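Local coordinates for carboxyvinyl-carboxyphosphonate phosphorylmutase (Bacillus anthracis, PDB 4IQD), which belongs to the phosphoenolpyruvate phosphomutase family of TIM-barrel proteins and binds pyruvic acid, at residues S12-L17 against P158-V163; N19-L24 against V118-I123; R108-M113 against K151-V156; A164-R169 against I178-A183; D190-E195 against R204-K209. All coordinates share one frame; numbering follows the deposited sequence. Where two conformers were deposited one is given.

Contact 1 (S12-L17 against P158-V163); sequences STQEEL and PSLYIV
Gln14 meets Ser159 because its CG lies trans to the backbone N (chi1 -173°) and the chain then bends sharply at chi2, which carries the carboxamide off the first turn of helix 14-26 and across to the loop before strand 161-166. Ser159 answers with chi1 at 52°, its OG set between the backbone N and the carbonyl carbon and turned to the amide. Two hydrogen bonds follow, one for each end of the carboxamide. Ser159 OG donates to Gln14 OE1 at 2.9 Å, tilted from the plane of that carbonyl, while Gln14 NE2 donates to Ser159 O at 3.0 Å along a nearly straight path, 166° at the hydrogen. The acceptor lies close to the amide plane of Gln14, yet the nitrogen sits above the plane of the Ser159 carbonyl. Gln14 NE2 also hydrogen-bonds Val118 O, so both ends of the buried amide are engaged and its rotation is fixed. Leu160 CD1 packs 3.4 Å from Gln14 NE2, the two side chains crossing at about a right angle. On the exposed flank the end of Glu15 meets Ser159 CB, with Glu15 CD 3.9 Å away, in simple van der Waals contact. The chemistry is that of a neutral amide bridging two loops that lead into neighbouring strands, 120-124 and 161-166, and tying the N-terminal helix to both without any charge pairing.

Contact 2 (N19-L24 against V118-I123); sequences NRFRAL and VAAVQI
Phe21 on helix 14-26 reaches Ala119 and Ala120 where strand 120-124 of the TIM-barrel fold begins, so the contact sets the N-terminal helix against the start of a barrel strand. Two kinds of contact make it up. The first is CH-pi: Ala120 CB sits over one face of the Phe21 ring, 4.1 Å from the centroid and 22° off the normal, displaced toward the rim that carries CD2 and CE2. The second is aliphatic: Ala119 CB touches Phe21 CB at 4.0 Å, near the root of the side chain. With chi1 at -175°, the ring extends from the helix past Ala119 to the next alanine. The small methyls are consistent with the close approach of the helix, Phe21 CA and Ala119 CA being 6.6 Å apart. No hydrogen bond crosses this buried contact. Tyr161 meets the same phenyl ring edge-to-face, and Pro91 and Ile33 also pack against Phe21. The shortest approach between the segments runs from Ala120 CB to Phe21 CE2, at 3.8 Å.

Contact 3 (R108-M113 against K151-V156); sequences RTAVEM and KAIKEV
Ala110 and Ile153 bring helices 103-115 and 143-156 to within 6.1 Å between their CA atoms, and at the next pair along, Val111 CA and Val156 CA stand 7.2 Å apart. The side chains form two apolar touches of different depth. Deeper in, Ala110 points its methyl at the partner helix, and CB lies 4.4 Å from Ile153 CG2, a loose contact consistent with the close backbones at this small residue. Nearer the surface, Val111 CG2 and Val156 CG1 meet branch to branch at 3.5 Å, a tight fit for two methyl groups. The branch used by Val156 is the one trans to its backbone N (chi1 -176°), whereas Val111 uses the branch lying beside its own. The valines cross obliquely. Ile153 also packs on Val106 and, toward the barrel, on Ile162 of strand 161-166, so it links this helix pair to the sheet beneath. On the far side of helix 103-115, Arg108 NH1 pairs with Glu112 OE2 at 2.9 Å, one turn along the same helix. The chemistry between these neighbouring outer helices is therefore wholly apolar: van der Waals contact holds the seam, and the ion pair stays within one helix instead of bridging the two.

Contact 4 (A164-R169 against I178-A183); sequences ARTDAR and IERANA
Arg180 lays its aliphatic stem against Thr166 and Ala168, and this is the close-packed part of the contact. Its CD sits 3.7 Å from Ala168 CB and 3.8 Å from Thr166 OG1, so one methylene touches both residues. The chain runs extended from CG to NE, which carries the guanidinium beyond the threonine; there Ala168 CB approaches NE obliquely at 4.0 Å. No hydrogen bond crosses between the segments. The charged end turns to other partners, Tyr184 OH and Val141 O, while Thr166 OG1 hydrogen-bonds Asp125. That same oxygen accepts from Ala168 N at 3.3 Å, closing an ST turn that sets the alanine methyl facing the arginine. The fit slackens toward Ala181, and the more open residues are Asp167 and Arg169, partly exposed, on the loop and exposed Glu179 on the helix. Arg165 faces away from the helix, its NE in a salt bridge with Asp167 OD2, 3.1 Å, and both Arg165 and Arg169 line pockets holding pyruvic acid. Strand 161-166 packed against the helix that follows it, 174-187, with ligand-pocket residues at the strand's C-terminal end, is the beta-alpha arrangement expected of a TIM barrel.

Contact 5 (D190-E195 against R204-K209); sequences DAIFPE and RLFNSK
Phe206 makes every touch from the helix side, receiving Pro194 on one face and Ile192 at its edge. The face contact is CH-pi: Pro194 CB stands 4.0 Å from the ring centroid of Phe206, 20° off the normal, and is offset toward the rim at CE2 and CZ. Pro194 CG adds to it, 3.8 Å from Phe206 CE2, so the pyrrolidine ring lies over the CE2 side of the phenyl group and the two side chains cross at a slant. The edge contact is apolar, a methyl against the aromatic rim. Ile192 CG2 comes in near the ring plane, 4.0 Å from Phe206 CE2, and the isoleucine runs roughly perpendicular to the phenylalanine. Strand 191-194 and the helix after it, 200-209, are successive elements of the TIM barrel, and alternate strand residues, Ile192 and Pro194, point outward to the helix while Phe193 between them points away from it. The phenyl group must span a wide gap, since Phe206 CA and Pro194 CA are 8.5 Å apart; chi1 of -167° sends the ring straight off the helix to do so. No hydrogen bond joins the two segments. Further apolar neighbours complete the surroundings of the buried ring: Ile178 and Ala181 from helix 174-187, with Leu197 and Leu214 from loops.

How the contacts relate
Contacts 2, 4 and 5 are buried, with helices packed on strands and the loops next to them, whereas contacts 1 and 3 are only partly buried and run out to exposed residues. Contacts 1 and 2 share helix 14-26: one fixes its first turn by amide hydrogen bonds at the loop end, the other seats its middle with an aromatic ring. The loop leading into strand 161-166 serves contact 1 and the strand's far end contact 4; the first is a polar bridge, the second lies beside ligand pockets. Contact 3 alone joins two helices. Contacts 4 and 5, centres 8 Å apart, are successive strand-helix pairs, their strands neighbours in the sheet, but an arginine stem fills the first and a phenyl ring the second.

Contact 1 (S12-L17 against P158-V163)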
# COMPACT_ATOMS: atom_id res chain seq x y z
N SER A 12 10.28 15.93 13.04
CA SER A 12 9.86 17.30 13.27
C SER A 12 8.53 17.30 14.02
O SER A 12 7.89 16.26 14.13
CB SER A 12 9.70 18.05 11.95
OG SER A 12 10.92 18.13 11.23
N THR A 13 8.13 18.46 14.53
CA THR A 13 6.79 18.58 15.10
C THR A 13 5.81 18.99 14.00
O THR A 13 6.21 19.43 12.93
CB THR A 13 6.72 19.56 16.29
OG1 THR A 13 5.46 19.42 16.96
CG2 THR A 13 6.87 21.00 15.85
N GLN A 14 4.52 18.81 14.27
CA GLN A 14 3.49 19.15 13.30
C GLN A 14 3.57 20.62 12.95
O GLN A 14 3.47 21.00 11.79
CB GLN A 14 2.09 18.80 13.83
CG GLN A 14 0.97 18.98 12.81
CD GLN A 14 0.42 20.39 12.77
OE1 GLN A 14 0.38 21.09 13.78
NE2 GLN A 14 -0.01 20.83 11.59
N GLU A 15 3.76 21.46 13.97
CA GLU A 15 3.77 22.89 13.75
C GLU A 15 4.99 23.29 12.93
O GLU A 15 4.94 24.26 12.17
CB GLU A 15 3.70 23.66 15.07
CG GLU A 15 3.29 25.12 14.89
CD GLU A 15 2.33 25.61 15.97
OE1 GLU A 15 2.09 24.86 16.94
OE2 GLU A 15 1.82 26.74 15.84
N GLU A 16 6.07 22.54 13.07
CA GLU A 16 7.24 22.74 12.23
C GLU A 16 6.91 22.33 10.80
O GLU A 16 7.31 22.98 9.84
CB GLU A 16 8.43 21.93 12.74
CG GLU A 16 9.24 22.63 13.82
CD GLU A 16 10.07 21.67 14.65
OE1 GLU A 16 9.88 20.45 14.52
OE2 GLU A 16 10.92 22.15 15.44
N LEU A 17 6.15 21.24 10.68
CA LEU A 17 5.82 20.71 9.36
C LEU A 17 4.87 21.61 8.58
O LEU A 17 5.04 21.81 7.38
CB LEU A 17 5.26 19.28 9.48
CG LEU A 17 6.34 18.21 9.63
CD1 LEU A 17 5.73 16.83 9.71
CD2 LEU A 17 7.34 18.29 8.49
N PRO A 158 -5.44 25.53 14.67
CA PRO A 158 -4.87 26.73 14.03
C PRO A 158 -3.50 26.46 13.42
O PRO A 158 -2.99 27.29 12.67
CB PRO A 158 -4.75 27.73 15.19
CG PRO A 158 -5.60 27.17 16.29
CD PRO A 158 -5.51 25.69 16.13
N SER A 159 -2.91 25.31 13.75
CA SER A 159 -1.58 24.97 13.25
C SER A 159 -1.67 24.23 11.92
O SER A 159 -0.66 23.78 11.39
CB SER A 159 -0.84 24.11 14.28
OG SER A 159 -1.63 23.01 14.69
N LEU A 160 -2.88 24.11 11.40
CA LEU A 160 -3.13 23.35 10.18
C LEU A 160 -3.30 24.27 8.97
O LEU A 160 -4.20 25.11 8.94
CB LEU A 160 -4.37 22.48 10.36
CG LEU A 160 -4.34 21.08 9.75
CD1 LEU A 160 -3.11 20.31 10.22
CD2 LEU A 160 -5.61 20.34 10.12
N TYR A 161 -2.44 24.09 7.97
CA TYR A 161 -2.53 24.84 6.73
C TYR A 161 -3.72 24.33 5.95
O TYR A 161 -3.90 23.12 5.80
CB TYR A 161 -1.24 24.64 5.93
CG TYR A 161 -1.03 25.60 4.78
CD1 TYR A 161 -0.36 26.80 4.96
CD2 TYR A 161 -1.47 25.28 3.50
CE1 TYR A 161 -0.15 27.67 3.91
CE2 TYR A 161 -1.26 26.14 2.44
CZ TYR A 161 -0.60 27.33 2.65
OH TYR A 161 -0.39 28.19 1.59
N ILE A 162 -4.56 25.23 5.47
CA ILE A 162 -5.79 24.81 4.80
C ILE A 162 -5.80 25.14 3.32
O ILE A 162 -5.67 26.29 2.93
CB ILE A 162 -7.02 25.47 5.41
CG1 ILE A 162 -7.09 25.22 6.91
CG2 ILE A 162 -8.27 24.94 4.73
CD1 ILE A 162 -8.25 25.91 7.57
N VAL A 163 -5.98 24.10 2.51
CA VAL A 163 -6.23 24.29 1.09
C VAL A 163 -7.71 24.01 0.83
O VAL A 163 -8.22 22.96 1.21
CB VAL A 163 -5.36 23.36 0.24
CG1 VAL A 163 -5.76 23.45 -1.23
CG2 VAL A 163 -3.89 23.70 0.42

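Contact 2 (N19-L24 against V118-I123)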
# COMPACT_ATOMS: atom_id res chain seq x y z
N ASN A 19 4.50 24.88 9.00
CA ASN A 19 5.23 26.09 8.67
C ASN A 19 6.22 25.85 7.54
O ASN A 19 6.42 26.72 6.69
CB ASN A 19 5.94 26.65 9.90
CG ASN A 19 4.98 27.04 11.00
OD1 ASN A 19 3.88 27.52 10.73
ND2 ASN A 19 5.39 26.83 12.24
N ARG A 20 6.84 24.68 7.53
CA ARG A 20 7.76 24.31 6.48
C ARG A 20 7.00 24.24 5.17
O ARG A 20 7.47 24.72 4.14
CB ARG A 20 8.42 22.95 6.76
CG ARG A 20 9.49 22.57 5.75
CD ARG A 20 9.83 21.08 5.80
NE ARG A 20 10.46 20.67 7.06
CZ ARG A 20 10.84 19.42 7.33
NH1 ARG A 20 10.66 18.46 6.44
NH2 ARG A 20 11.41 19.14 8.50
N PHE A 21 5.82 23.65 5.22
CA PHE A 21 4.93 23.56 4.07
C PHE A 21 4.57 24.94 3.55
O PHE A 21 4.65 25.20 2.35
CB PHE A 21 3.65 22.80 4.45
CG PHE A 21 2.73 22.56 3.30
CD1 PHE A 21 2.89 21.45 2.49
CD2 PHE A 21 1.68 23.43 3.03
CE1 PHE A 21 2.04 21.22 1.43
CE2 PHE A 21 0.83 23.20 1.98
CZ PHE A 21 1.01 22.10 1.17
N ARG A 22 4.17 25.82 4.46
CA ARG A 22 3.83 27.19 4.11
C ARG A 22 5.01 27.86 3.42
O ARG A 22 4.84 28.51 2.39
CB ARG A 22 3.44 27.99 5.35
CG ARG A 22 3.24 29.47 5.06
CD ARG A 22 2.90 30.25 6.32
NE ARG A 22 1.68 29.77 6.97
CZ ARG A 22 0.45 30.09 6.59
NH1 ARG A 22 0.26 30.90 5.56
NH2 ARG A 22 -0.59 29.60 7.25
N ALA A 23 6.19 27.71 4.00
CA ALA A 23 7.41 28.22 3.40
C ALA A 23 7.53 27.76 1.96
O ALA A 23 7.72 28.57 1.05
CB ALA A 23 8.62 27.76 4.20
N LEU A 24 7.39 26.45 1.77
CA LEU A 24 7.47 25.83 0.45
C LEU A 24 6.52 26.50 -0.53
O LEU A 24 6.84 26.69 -1.70
CB LEU A 24 7.14 24.34 0.54
CG LEU A 24 8.06 23.43 1.35
CD1 LEU A 24 7.51 22.02 1.37
CD2 LEU A 24 9.46 23.46 0.79
N VAL A 118 0.11 15.83 10.28
CA VAL A 118 -0.19 16.29 8.94
C VAL A 118 0.06 17.79 8.87
O VAL A 118 -0.30 18.53 9.79
CB VAL A 118 -1.65 15.99 8.56
CG1 VAL A 118 -2.00 16.61 7.24
CG2 VAL A 118 -1.88 14.49 8.52
N ALA A 119 0.70 18.24 7.80
CA ALA A 119 1.04 19.65 7.63
C ALA A 119 -0.12 20.48 7.08
O ALA A 119 -0.27 21.65 7.44
CB ALA A 119 2.25 19.80 6.74
N ALA A 120 -0.94 19.88 6.22
CA ALA A 120 -2.03 20.59 5.56
C ALA A 120 -3.17 19.66 5.15
O ALA A 120 -2.95 18.46 4.96
CB ALA A 120 -1.52 21.34 4.34
N VAL A 121 -4.37 20.21 5.01
CA VAL A 121 -5.52 19.43 4.58
C VAL A 121 -6.29 20.12 3.46
O VAL A 121 -6.36 21.35 3.41
CB VAL A 121 -6.50 19.14 5.74
CG1 VAL A 121 -5.90 18.13 6.71
CG2 VAL A 121 -6.88 20.44 6.45
N GLN A 122 -6.86 19.32 2.57
CA GLN A 122 -7.66 19.83 1.47
C GLN A 122 -9.12 19.47 1.67
O GLN A 122 -9.47 18.30 1.72
CB GLN A 122 -7.18 19.26 0.14
CG GLN A 122 -8.15 19.49 -1.00
CD GLN A 122 -7.93 18.54 -2.16
OE1 GLN A 122 -6.81 18.38 -2.64
NE2 GLN A 122 -9.00 17.90 -2.61
N ILE A 123 -9.96 20.49 1.77
CA ILE A 123 -11.38 20.30 1.97
C ILE A 123 -12.13 20.93 0.80
O ILE A 123 -11.71 21.95 0.26
CB ILE A 123 -11.84 20.90 3.32
CG1 ILE A 123 -13.29 20.51 3.63
CG2 ILE A 123 -11.67 22.41 3.34
CD1 ILE A 123 -13.79 21.12 4.92

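Contact 3 (R108-M113 against K151-V156)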
# COMPACT_ATOMS: atom_id res chain seq x y z
N ARG A 108 -13.18 16.96 14.38
CA ARG A 108 -12.44 15.78 14.83
C ARG A 108 -11.40 15.34 13.80
O ARG A 108 -10.30 14.92 14.14
CB ARG A 108 -13.39 14.62 15.15
CG ARG A 108 -12.75 13.25 15.05
CD ARG A 108 -13.04 12.39 16.27
NE ARG A 108 -12.28 11.14 16.24
CZ ARG A 108 -12.82 9.93 16.13
NH1 ARG A 108 -12.05 8.85 16.11
NH2 ARG A 108 -14.14 9.79 16.05
N THR A 109 -11.77 15.44 12.53
CA THR A 109 -10.86 15.15 11.44
C THR A 109 -9.61 16.02 11.56
O THR A 109 -8.49 15.54 11.39
CB THR A 109 -11.53 15.37 10.07
OG1 THR A 109 -12.58 14.41 9.90
CG2 THR A 109 -10.53 15.20 8.94
N ALA A 110 -9.82 17.29 11.89
CA ALA A 110 -8.73 18.24 12.05
C ALA A 110 -7.78 17.83 13.17
O ALA A 110 -6.56 17.95 13.03
CB ALA A 110 -9.27 19.64 12.30
N VAL A 111 -8.33 17.35 14.28
CA VAL A 111 -7.50 16.93 15.40
C VAL A 111 -6.69 15.70 15.04
O VAL A 111 -5.50 15.63 15.33
CB VAL A 111 -8.34 16.60 16.64
CG1 VAL A 111 -7.44 16.24 17.81
CG2 VAL A 111 -9.24 17.76 16.99
N GLU A 112 -7.35 14.74 14.40
CA GLU A 112 -6.70 13.50 14.01
C GLU A 112 -5.54 13.74 13.05
O GLU A 112 -4.53 13.04 13.11
CB GLU A 112 -7.71 12.55 13.36
CG GLU A 112 -8.76 12.00 14.31
CD GLU A 112 -9.78 11.14 13.60
OE1 GLU A 112 -10.03 11.39 12.40
OE2 GLU A 112 -10.32 10.21 14.23
N MSE A 113 -5.69 14.72 12.17
CA MSE A 113 -4.62 15.05 11.23
C MSE A 113 -3.45 15.73 11.93
O MSE A 113 -2.29 15.49 11.59
CB MSE A 113 -5.16 15.91 10.09
CG MSE A 113 -6.25 15.23 9.26
SE MSE A 113 -5.68 13.56 8.41
CE MSE A 113 -7.43 12.79 8.05
N LYS A 151 -13.97 27.54 9.29
CA LYS A 151 -13.92 28.19 10.59
C LYS A 151 -13.76 27.17 11.71
O LYS A 151 -13.09 27.44 12.70
CB LYS A 151 -15.18 29.02 10.82
CG LYS A 151 -15.30 30.25 9.94
CD LYS A 151 -16.73 30.77 9.87
CE LYS A 151 -17.23 31.27 11.21
NZ LYS A 151 -18.59 31.88 11.08
N ALA A 152 -14.40 26.02 11.54
CA ALA A 152 -14.26 24.92 12.50
C ALA A 152 -12.82 24.45 12.58
O ALA A 152 -12.30 24.20 13.67
CB ALA A 152 -15.17 23.78 12.11
N ILE A 153 -12.16 24.34 11.43
CA ILE A 153 -10.76 23.95 11.40
C ILE A 153 -9.87 25.00 12.06
O ILE A 153 -9.08 24.66 12.94
CB ILE A 153 -10.29 23.68 9.97
CG1 ILE A 153 -11.11 22.55 9.35
CG2 ILE A 153 -8.82 23.31 9.96
CD1 ILE A 153 -10.72 22.22 7.93
N LYS A 154 -10.00 26.25 11.63
CA LYS A 154 -9.22 27.35 12.21
C LYS A 154 -9.38 27.42 13.72
O LYS A 154 -8.48 27.83 14.43
CB LYS A 154 -9.62 28.70 11.61
CG LYS A 154 -9.25 28.90 10.15
CD LYS A 154 -7.78 28.62 9.89
CE LYS A 154 -6.85 29.52 10.69
NZ LYS A 154 -5.43 29.08 10.54
N GLU A 155 -10.56 27.03 14.19
CA GLU A 155 -10.86 27.07 15.61
C GLU A 155 -10.13 25.98 16.38
O GLU A 155 -9.45 26.26 17.38
CB GLU A 155 -12.36 26.94 15.84
CG GLU A 155 -12.74 26.94 17.30
CD GLU A 155 -12.14 28.12 18.04
OE1 GLU A 155 -12.23 29.25 17.52
OE2 GLU A 155 -11.59 27.92 19.14
N VAL A 156 -10.26 24.74 15.93
CA VAL A 156 -9.74 23.60 16.68
C VAL A 156 -8.27 23.33 16.36
O VAL A 156 -7.51 22.88 17.22
CB VAL A 156 -10.57 22.33 16.42
CG1 VAL A 156 -10.07 21.19 17.28
CG2 VAL A 156 -12.03 22.59 16.72

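Contact 4 (A164-R169 against I178-A183)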
# COMPACT_ATOMS: atom_id res chain seq x y z
N ALA A 164 -8.39 24.95 0.18
CA ALA A 164 -9.81 24.79 -0.11
C ALA A 164 -10.06 24.50 -1.59
O ALA A 164 -9.64 25.26 -2.46
CB ALA A 164 -10.59 26.02 0.34
N ARG A 165 -10.74 23.40 -1.86
CA ARG A 165 -11.06 23.03 -3.23
C ARG A 165 -12.47 23.46 -3.60
O ARG A 165 -13.40 23.30 -2.81
CB ARG A 165 -10.93 21.52 -3.43
CG ARG A 165 -11.27 21.07 -4.84
CD ARG A 165 -11.59 19.60 -4.89
NE ARG A 165 -11.87 19.15 -6.25
CZ ARG A 165 -11.25 18.14 -6.84
NH1 ARG A 165 -10.32 17.46 -6.19
NH2 ARG A 165 -11.56 17.80 -8.08
N THR A 166 -12.64 24.00 -4.80
CA THR A 166 -13.97 24.34 -5.28
C THR A 166 -14.20 23.78 -6.68
O THR A 166 -13.35 23.89 -7.56
CB THR A 166 -14.24 25.86 -5.23
OG1 THR A 166 -15.54 26.14 -5.76
CG2 THR A 166 -13.19 26.63 -6.03
N ASP A 167 -15.35 23.14 -6.88
CA ASP A 167 -15.70 22.59 -8.19
C ASP A 167 -16.72 23.49 -8.88
O ASP A 167 -17.45 23.04 -9.76
CB ASP A 167 -16.27 21.18 -8.05
CG ASP A 167 -15.19 20.14 -7.79
OD1 ASP A 167 -14.76 19.49 -8.76
OD2 ASP A 167 -14.79 19.98 -6.62
N ALA A 168 -16.74 24.76 -8.49
CA ALA A 168 -17.77 25.70 -8.93
C ALA A 168 -17.63 26.19 -10.37
O ALA A 168 -18.60 26.66 -10.96
CB ALA A 168 -17.86 26.88 -7.98
N ARG A 169 -16.43 26.10 -10.94
CA ARG A 169 -16.21 26.53 -12.31
C ARG A 169 -17.10 25.79 -13.30
O ARG A 169 -17.84 26.41 -14.07
CB ARG A 169 -14.75 26.34 -12.71
CG ARG A 169 -14.47 26.66 -14.18
CD ARG A 169 -14.86 28.08 -14.49
NE ARG A 169 -14.75 28.41 -15.91
CZ ARG A 169 -15.72 28.22 -16.80
NH1 ARG A 169 -16.87 27.68 -16.43
NH2 ARG A 169 -15.53 28.56 -18.07
N ILE A 178 -14.75 32.34 -8.32
CA ILE A 178 -13.95 33.42 -7.74
C ILE A 178 -14.59 33.94 -6.46
O ILE A 178 -13.90 34.18 -5.47
CB ILE A 178 -13.75 34.58 -8.74
CG1 ILE A 178 -12.79 34.15 -9.85
CG2 ILE A 178 -13.22 35.82 -8.03
CD1 ILE A 178 -12.52 35.24 -10.87
N GLU A 179 -15.91 34.10 -6.49
CA GLU A 179 -16.65 34.55 -5.32
C GLU A 179 -16.53 33.55 -4.17
O GLU A 179 -16.22 33.93 -3.05
CB GLU A 179 -18.12 34.80 -5.66
CG GLU A 179 -18.37 36.10 -6.42
CD GLU A 179 -18.12 37.33 -5.57
OE1 GLU A 179 -17.29 38.17 -5.97
OE2 GLU A 179 -18.75 37.46 -4.50
N ARG A 180 -16.79 32.28 -4.47
CA ARG A 180 -16.67 31.22 -3.47
C ARG A 180 -15.27 31.21 -2.89
O ARG A 180 -15.10 31.24 -1.68
CB ARG A 180 -16.97 29.85 -4.09
CG ARG A 180 -18.44 29.53 -4.25
CD ARG A 180 -18.60 28.06 -4.60
NE ARG A 180 -19.99 27.64 -4.69
CZ ARG A 180 -20.68 27.10 -3.68
NH1 ARG A 180 -20.11 26.92 -2.50
NH2 ARG A 180 -21.94 26.75 -3.86
N ALA A 181 -14.28 31.21 -3.78
CA ALA A 181 -12.87 31.17 -3.39
C ALA A 181 -12.49 32.25 -2.39
O ALA A 181 -11.93 31.95 -1.34
CB ALA A 181 -11.98 31.26 -4.63
N ASN A 182 -12.81 33.50 -2.70
CA ASN A 182 -12.47 34.61 -1.83
C ASN A 182 -13.17 34.54 -0.47
O ASN A 182 -12.69 35.08 0.52
CB ASN A 182 -12.77 35.95 -2.50
CG ASN A 182 -11.76 36.30 -3.58
OD1 ASN A 182 -10.58 35.98 -3.47
ND2 ASN A 182 -12.23 36.95 -4.64
N ALA A 183 -14.32 33.87 -0.45
CA ALA A 183 -15.05 33.67 0.80
C ALA A 183 -14.32 32.67 1.67
O ALA A 183 -14.14 32.88 2.87
CB ALA A 183 -16.46 33.19 0.52

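Contact 5 (D190-E195 against R204-K209)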
# COMPACT_ATOMS: atom_id res chain seq x y z
N ASP A 190 -5.83 29.04 3.39
CA ASP A 190 -4.54 29.65 3.09
C ASP A 190 -4.19 29.52 1.61
O ASP A 190 -3.27 30.17 1.12
CB ASP A 190 -3.44 28.99 3.93
CG ASP A 190 -3.82 28.88 5.40
OD1 ASP A 190 -3.91 29.93 6.07
OD2 ASP A 190 -4.03 27.75 5.88
N ALA A 191 -4.95 28.69 0.90
CA ALA A 191 -4.68 28.41 -0.50
C ALA A 191 -5.92 27.88 -1.20
O ALA A 191 -6.82 27.33 -0.56
CB ALA A 191 -3.54 27.40 -0.63
N ILE A 192 -5.98 28.04 -2.52
CA ILE A 192 -7.14 27.58 -3.29
C ILE A 192 -6.79 26.57 -4.39
O ILE A 192 -5.82 26.72 -5.12
CB ILE A 192 -7.92 28.77 -3.91
CG1 ILE A 192 -8.42 29.70 -2.82
CG2 ILE A 192 -9.09 28.27 -4.72
CD1 ILE A 192 -9.44 29.06 -1.89
N PHE A 193 -7.61 25.52 -4.46
CA PHE A 193 -7.55 24.50 -5.50
C PHE A 193 -8.79 24.72 -6.38
O PHE A 193 -9.88 24.27 -6.04
CB PHE A 193 -7.57 23.12 -4.82
CG PHE A 193 -7.62 21.93 -5.76
CD1 PHE A 193 -7.74 22.06 -7.14
CD2 PHE A 193 -7.55 20.65 -5.23
CE1 PHE A 193 -7.81 20.95 -7.95
CE2 PHE A 193 -7.61 19.54 -6.04
CZ PHE A 193 -7.74 19.69 -7.40
N PRO A 194 -8.62 25.42 -7.52
CA PRO A 194 -9.72 25.68 -8.45
C PRO A 194 -9.83 24.57 -9.49
O PRO A 194 -9.15 24.62 -10.51
CB PRO A 194 -9.29 26.99 -9.13
CG PRO A 194 -7.84 27.21 -8.75
CD PRO A 194 -7.36 26.01 -8.00
N GLU A 195 -10.69 23.60 -9.23
CA GLU A 195 -10.83 22.46 -10.13
C GLU A 195 -11.31 22.84 -11.52
O GLU A 195 -12.32 23.53 -11.68
CB GLU A 195 -11.74 21.39 -9.52
CG GLU A 195 -12.21 20.33 -10.52
CD GLU A 195 -11.12 19.36 -10.93
OE1 GLU A 195 -10.03 19.38 -10.33
OE2 GLU A 195 -11.35 18.56 -11.87
N ARG A 204 -4.71 32.77 -15.14
CA ARG A 204 -4.17 34.09 -14.83
C ARG A 204 -5.23 35.03 -14.23
O ARG A 204 -4.94 35.79 -13.31
CB ARG A 204 -3.56 34.73 -16.08
CG ARG A 204 -2.48 33.88 -16.75
CD ARG A 204 -1.84 34.65 -17.91
NE ARG A 204 -0.72 33.93 -18.52
CZ ARG A 204 0.55 34.03 -18.11
NH1 ARG A 204 0.86 34.80 -17.08
NH2 ARG A 204 1.50 33.34 -18.73
N LEU A 205 -6.45 34.96 -14.76
CA LEU A 205 -7.54 35.80 -14.26
C LEU A 205 -7.95 35.41 -12.85
O LEU A 205 -8.19 36.27 -12.00
CB LEU A 205 -8.76 35.71 -15.17
CG LEU A 205 -9.99 36.45 -14.65
CD1 LEU A 205 -9.71 37.94 -14.49
CD2 LEU A 205 -11.18 36.23 -15.56
N PHE A 206 -8.04 34.11 -12.60
CA PHE A 206 -8.44 33.61 -11.30
C PHE A 206 -7.40 34.03 -10.27
O PHE A 206 -7.74 34.53 -9.20
CB PHE A 206 -8.59 32.09 -11.33
CG PHE A 206 -9.29 31.52 -10.13
CD1 PHE A 206 -10.66 31.33 -10.13
CD2 PHE A 206 -8.58 31.16 -8.99
CE1 PHE A 206 -11.31 30.80 -9.03
CE2 PHE A 206 -9.22 30.63 -7.89
CZ PHE A 206 -10.59 30.45 -7.91
N ASN A 207 -6.13 33.85 -10.62
CA ASN A 207 -5.01 34.28 -9.79
C ASN A 207 -5.08 35.77 -9.49
O ASN A 207 -4.75 36.20 -8.39
CB ASN A 207 -3.69 33.94 -10.49
CG ASN A 207 -2.48 34.26 -9.65
OD1 ASN A 207 -2.53 34.23 -8.42
ND2 ASN A 207 -1.36 34.57 -10.30
N SER A 208 -5.53 36.54 -10.47
CA SER A 208 -5.58 37.99 -10.36
C SER A 208 -6.69 38.46 -9.44
O SER A 208 -6.59 39.51 -8.81
CB SER A 208 -5.76 38.62 -11.74
OG SER A 208 -5.58 40.03 -11.67
N LYS A 209 -7.76 37.68 -9.37
CA LYS A 209 -8.94 38.09 -8.62
C LYS A 209 -9.03 37.42 -7.25
O LYS A 209 -9.91 37.76 -6.46
CB LYS A 209 -10.21 37.80 -9.42
CG LYS A 209 -11.16 38.98 -9.54
CD LYS A 209 -10.79 39.88 -10.71
CE LYS A 209 -11.60 41.16 -10.70
NZ LYS A 209 -13.07 40.90 -10.65